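Phosphatase YwpJ (Bacillus subtilis, PDB 1NRW) removes phosphate in vitro from five- and six-carbon sugar phosphates and nucleoside monophosphates, and less readily from FMN, as a magnesium-dependent HAD-superfamily phosphatase of the Cof family. Local coordinates at residues I85-A90 with E168-Y173; R89-L94 with E162-D167. One frame throughout, in Å; residues are numbered along the deposited sequence.

Contact 1: residues I85-A90 with E168-Y173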
# COMPACT_ATOMS: atom_id res chain seq x y z
N ILE A 85 -8.53 7.83 -11.32
CA ILE A 85 -9.08 9.04 -10.72
C ILE A 85 -9.42 9.93 -11.91
O ILE A 85 -8.59 10.09 -12.81
CB ILE A 85 -8.02 9.78 -9.86
CG1 ILE A 85 -7.57 8.90 -8.69
CG2 ILE A 85 -8.58 11.11 -9.36
CD1 ILE A 85 -6.35 9.45 -7.97
N ASP A 86 -10.62 10.49 -11.93
CA ASP A 86 -11.04 11.37 -13.01
C ASP A 86 -9.95 12.42 -13.19
O ASP A 86 -9.50 13.03 -12.22
CB ASP A 86 -12.37 12.04 -12.66
CG ASP A 86 -12.80 13.05 -13.71
OD1 ASP A 86 -12.18 14.13 -13.80
OD2 ASP A 86 -13.77 12.76 -14.44
N LYS A 87 -9.52 12.64 -14.44
CA LYS A 87 -8.46 13.60 -14.72
C LYS A 87 -8.68 15.02 -14.20
O LYS A 87 -7.73 15.66 -13.75
CB LYS A 87 -8.17 13.64 -16.22
CG LYS A 87 -7.35 12.45 -16.69
CD LYS A 87 -6.83 12.64 -18.10
CE LYS A 87 -5.88 11.51 -18.49
NZ LYS A 87 -6.54 10.18 -18.40
N LYS A 88 -9.91 15.51 -14.24
CA LYS A 88 -10.17 16.86 -13.74
C LYS A 88 -10.02 16.89 -12.23
O LYS A 88 -9.55 17.88 -11.66
CB LYS A 88 -11.55 17.33 -14.17
CG LYS A 88 -11.61 17.73 -15.63
CD LYS A 88 -12.96 18.30 -16.02
CE LYS A 88 -12.90 18.91 -17.41
NZ LYS A 88 -12.37 17.93 -18.41
N ARG A 89 -10.43 15.81 -11.57
CA ARG A 89 -10.31 15.73 -10.12
C ARG A 89 -8.82 15.59 -9.76
O ARG A 89 -8.36 16.16 -8.77
CB ARG A 89 -11.10 14.54 -9.58
CG ARG A 89 -10.84 14.21 -8.12
CD ARG A 89 -11.12 15.40 -7.21
NE ARG A 89 -12.36 15.24 -6.45
CZ ARG A 89 -12.77 16.08 -5.51
NH1 ARG A 89 -12.04 17.14 -5.21
NH2 ARG A 89 -13.90 15.84 -4.86
N ALA A 90 -8.08 14.84 -10.57
CA ALA A 90 -6.65 14.65 -10.32
C ALA A 90 -5.95 16.00 -10.47
O ALA A 90 -5.07 16.34 -9.68
CB ALA A 90 -6.07 13.64 -11.31
N GLU A 168 0.06 12.32 -24.41
CA GLU A 168 0.42 10.93 -24.16
C GLU A 168 -0.49 10.35 -23.08
O GLU A 168 -0.81 11.02 -22.11
CB GLU A 168 1.88 10.80 -23.72
CG GLU A 168 2.91 11.22 -24.76
CD GLU A 168 3.19 12.71 -24.73
OE1 GLU A 168 3.70 13.20 -23.70
OE2 GLU A 168 2.91 13.39 -25.74
N PRO A 169 -0.92 9.09 -23.26
CA PRO A 169 -1.80 8.44 -22.28
C PRO A 169 -1.17 8.35 -20.89
O PRO A 169 -0.05 7.87 -20.74
CB PRO A 169 -2.03 7.05 -22.88
CG PRO A 169 -1.92 7.31 -24.35
CD PRO A 169 -0.72 8.22 -24.43
N ILE A 170 -1.88 8.83 -19.88
CA ILE A 170 -1.40 8.78 -18.50
C ILE A 170 -2.57 8.65 -17.54
O ILE A 170 -3.41 9.54 -17.43
CB ILE A 170 -0.59 10.05 -18.14
CG1 ILE A 170 -0.16 9.99 -16.67
CG2 ILE A 170 -1.41 11.29 -18.42
CD1 ILE A 170 0.66 11.18 -16.21
N ASP A 171 -2.63 7.51 -16.85
CA ASP A 171 -3.71 7.26 -15.90
C ASP A 171 -3.23 7.54 -14.49
O ASP A 171 -2.09 7.25 -14.13
CB ASP A 171 -4.17 5.80 -16.01
CG ASP A 171 -4.78 5.49 -17.36
OD1 ASP A 171 -5.76 6.15 -17.75
OD2 ASP A 171 -4.27 4.57 -18.04
N PHE A 172 -4.12 8.12 -13.69
CA PHE A 172 -3.82 8.46 -12.30
C PHE A 172 -4.49 7.43 -11.41
O PHE A 172 -5.71 7.30 -11.40
CB PHE A 172 -4.36 9.86 -11.99
CG PHE A 172 -3.72 10.95 -12.82
CD1 PHE A 172 -2.43 11.38 -12.54
CD2 PHE A 172 -4.40 11.50 -13.90
CE1 PHE A 172 -1.82 12.36 -13.34
CE2 PHE A 172 -3.80 12.48 -14.70
CZ PHE A 172 -2.50 12.91 -14.42
N TYR A 173 -3.69 6.68 -10.65
CA TYR A 173 -4.23 5.64 -9.78
C TYR A 173 -4.29 6.00 -8.30
O TYR A 173 -5.29 5.73 -7.64
CB TYR A 173 -3.40 4.36 -9.92
CG TYR A 173 -3.32 3.81 -11.32
CD1 TYR A 173 -4.47 3.65 -12.10
CD2 TYR A 173 -2.10 3.43 -11.87
CE1 TYR A 173 -4.39 3.13 -13.39
CE2 TYR A 173 -2.01 2.90 -13.15
CZ TYR A 173 -3.16 2.76 -13.91
OH TYR A 173 -3.07 2.24 -15.18
O HOH W 1 -6.73 9.10 -14.66
O HOH W 2 -7.46 8.07 -16.90

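Contact 2: residues R89-L94 with E162-D167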
# COMPACT_ATOMS: atom_id res chain seq x y z
N ARG A 89 -10.43 15.81 -11.57
CA ARG A 89 -10.31 15.73 -10.12
C ARG A 89 -8.82 15.59 -9.76
O ARG A 89 -8.36 16.16 -8.77
CB ARG A 89 -11.10 14.54 -9.58
CG ARG A 89 -10.84 14.21 -8.12
CD ARG A 89 -11.12 15.40 -7.21
NE ARG A 89 -12.36 15.24 -6.45
CZ ARG A 89 -12.77 16.08 -5.51
NH1 ARG A 89 -12.04 17.14 -5.21
NH2 ARG A 89 -13.90 15.84 -4.86
N ALA A 90 -8.08 14.84 -10.57
CA ALA A 90 -6.65 14.65 -10.32
C ALA A 90 -5.95 16.00 -10.47
O ALA A 90 -5.07 16.34 -9.68
CB ALA A 90 -6.07 13.64 -11.31
N TYR A 91 -6.34 16.76 -11.49
CA TYR A 91 -5.74 18.07 -11.72
C TYR A 91 -5.98 18.95 -10.50
O TYR A 91 -5.08 19.63 -10.01
CB TYR A 91 -6.37 18.73 -12.95
CG TYR A 91 -5.69 20.02 -13.35
CD1 TYR A 91 -4.61 20.01 -14.25
CD2 TYR A 91 -6.10 21.25 -12.83
CE1 TYR A 91 -3.96 21.19 -14.61
CE2 TYR A 91 -5.45 22.43 -13.18
CZ TYR A 91 -4.39 22.40 -14.07
OH TYR A 91 -3.75 23.57 -14.42
N ASP A 92 -7.21 18.92 -10.01
CA ASP A 92 -7.62 19.69 -8.85
C ASP A 92 -6.78 19.35 -7.63
O ASP A 92 -6.26 20.23 -6.95
CB ASP A 92 -9.10 19.42 -8.56
CG ASP A 92 -9.77 20.56 -7.84
OD1 ASP A 92 -9.31 20.92 -6.73
OD2 ASP A 92 -10.77 21.09 -8.38
N ILE A 93 -6.66 18.06 -7.35
CA ILE A 93 -5.89 17.59 -6.20
C ILE A 93 -4.42 17.97 -6.28
O ILE A 93 -3.85 18.50 -5.32
CB ILE A 93 -5.99 16.05 -6.08
CG1 ILE A 93 -7.44 15.65 -5.82
CG2 ILE A 93 -5.09 15.56 -4.95
CD1 ILE A 93 -7.69 14.15 -5.89
N LEU A 94 -3.79 17.70 -7.42
CA LEU A 94 -2.38 18.01 -7.59
C LEU A 94 -2.09 19.50 -7.55
O LEU A 94 -1.08 19.93 -6.99
CB LEU A 94 -1.86 17.38 -8.89
CG LEU A 94 -1.99 15.85 -8.89
CD1 LEU A 94 -1.61 15.28 -10.24
CD2 LEU A 94 -1.10 15.27 -7.79
N GLU A 162 2.91 19.26 -16.00
CA GLU A 162 3.50 18.41 -17.01
C GLU A 162 2.75 17.11 -17.24
O GLU A 162 2.91 16.47 -18.29
CB GLU A 162 4.94 18.08 -16.63
CG GLU A 162 5.86 19.28 -16.62
CD GLU A 162 7.20 18.96 -16.00
OE1 GLU A 162 7.84 17.98 -16.44
OE2 GLU A 162 7.62 19.69 -15.08
N LEU A 163 1.93 16.70 -16.28
CA LEU A 163 1.19 15.46 -16.42
C LEU A 163 -0.10 15.63 -17.21
O LEU A 163 -0.82 14.66 -17.46
CB LEU A 163 0.89 14.88 -15.03
CG LEU A 163 2.10 14.62 -14.14
CD1 LEU A 163 1.64 14.03 -12.80
CD2 LEU A 163 3.07 13.67 -14.83
N PHE A 164 -0.39 16.87 -17.61
CA PHE A 164 -1.62 17.16 -18.35
C PHE A 164 -1.38 17.87 -19.68
O PHE A 164 -2.20 17.78 -20.59
CB PHE A 164 -2.54 18.02 -17.49
CG PHE A 164 -2.96 17.36 -16.21
CD1 PHE A 164 -4.11 16.58 -16.16
CD2 PHE A 164 -2.19 17.51 -15.06
CE1 PHE A 164 -4.48 15.95 -14.97
CE2 PHE A 164 -2.56 16.89 -13.87
CZ PHE A 164 -3.70 16.11 -13.83
N GLU A 165 -0.27 18.58 -19.80
CA GLU A 165 0.03 19.32 -21.02
C GLU A 165 0.74 18.50 -22.09
O GLU A 165 1.43 19.05 -22.94
CB GLU A 165 0.86 20.56 -20.68
CG GLU A 165 2.23 20.25 -20.10
CD GLU A 165 2.95 21.50 -19.63
OE1 GLU A 165 4.14 21.40 -19.25
OE2 GLU A 165 2.33 22.58 -19.62
N ALA A 166 0.56 17.18 -22.06
CA ALA A 166 1.20 16.31 -23.03
C ALA A 166 0.20 15.39 -23.72
O ALA A 166 -0.74 14.91 -23.10
CB ALA A 166 2.28 15.49 -22.35
N ASP A 167 0.41 15.14 -25.01
CA ASP A 167 -0.49 14.27 -25.76
C ASP A 167 -0.08 12.80 -25.65
O ASP A 167 0.10 12.11 -26.65
CB ASP A 167 -0.53 14.68 -27.24
CG ASP A 167 -1.38 13.74 -28.09
OD1 ASP A 167 -2.56 13.52 -27.73
OD2 ASP A 167 -0.87 13.23 -29.10

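Contact 1: residues I85-A90 with E168-Y173
Ile85 and Phe172 tie the approach to helix 87-99 onto the start of strand 172-178, and the contact divides into a packed half and a watery one. On the packed side, Ile85 N donates to Phe172 O at 2.9 Å in a nearly straight bond (163°) that meets the carbonyl almost head-on. CG1 of Ile85 lies beside its own backbone N (chi1 -63°), and CD1, one bond further, comes up to the carbonyl of Tyr173. An alanine here removes CG1, CG2 and CD1 and would probably open a gap beside the Tyr173 carbonyl. Ala90 CB sits over one face of the Phe172 ring, 4.1 Å from its centroid, a CH-pi contact, while Lys87 CG meets the ring at its edge. The other side is looser and partly bridged by water, with exposed Lys87 as its outer part. One water accepts from Phe172 N and donates to Ile85 O, bridging the two backbones; a second links Lys87 NZ to Asp171 OD1, which stand 4.2 Å apart, too far for a salt bridge. Lys87 NZ also makes a weak bond to Ile170 O. Asp86 is the N-cap of helix 87-99, its OD1 accepting from Lys88 N at 2.7 Å. In the fold, helix 87-99 covers strand 172-178 at the end where Phe172 also touches Val106 of strand 103-108 and the ring of Phe164.

Contact 2: residues R89-L94 with E162-D167
Tyr91 turns the edge of its ring onto the face of Phe164, a T-shaped pair with centroids 5.0 Å apart and planes at 76°. Tyr91 has CG anti to its backbone N (chi1 -173°), and its ring delivers CD1 over the centre of the Phe164 ring, 3.5 Å above the plane. CB of Tyr91 adds a CH-pi contact to the same ring, 4.2 Å from the centroid. In Phe164, CG stands beside the residue's own backbone N (chi1 -61°). At the far end of that ring, CZ comes against the helix backbone, 3.5 Å from Tyr91 CA. Leu94 approaches differently: its CD1 reaches the rim of the Phe164 ring near the ring plane, 4.1 Å from CE2, and also meets Leu163 CD1 at 4.3 Å. The hydroxyl of Tyr91 is hydrogen-bonded to Gln161 NE2, just before segment 162-167. Phe164 thus lies against one side of helix 87-99, reaching it from the loop between strands 154-156 and 172-178. Between the two segments the attachment is entirely apolar and aromatic, with no polar bond across, which suggests that it rests on ring shape and orientation more than on charge.

In the fold
Contacts 1 and 2 illustrate how one helix can anchor a long connection at successive points. Their centres lie about 7 Å apart, both on helix 87-99, and Arg89 and Ala90 belong to both. Along the chain the helix comes first; after strands 103-108, 112-114 and 154-156 and two helices, the chain returns through 162-167, and the loop of contact 2 runs on through 168-171 into strand 172-178. The two join where Phe172 CZ and Phe164 CZ come within 3.5 Å. Both are packing within the cap domain of this Cof-type phosphatase, built on the six-stranded sheet, apart from the Rossmann-like core whose strand 6-10 ends at Asp10, the probable nucleophile.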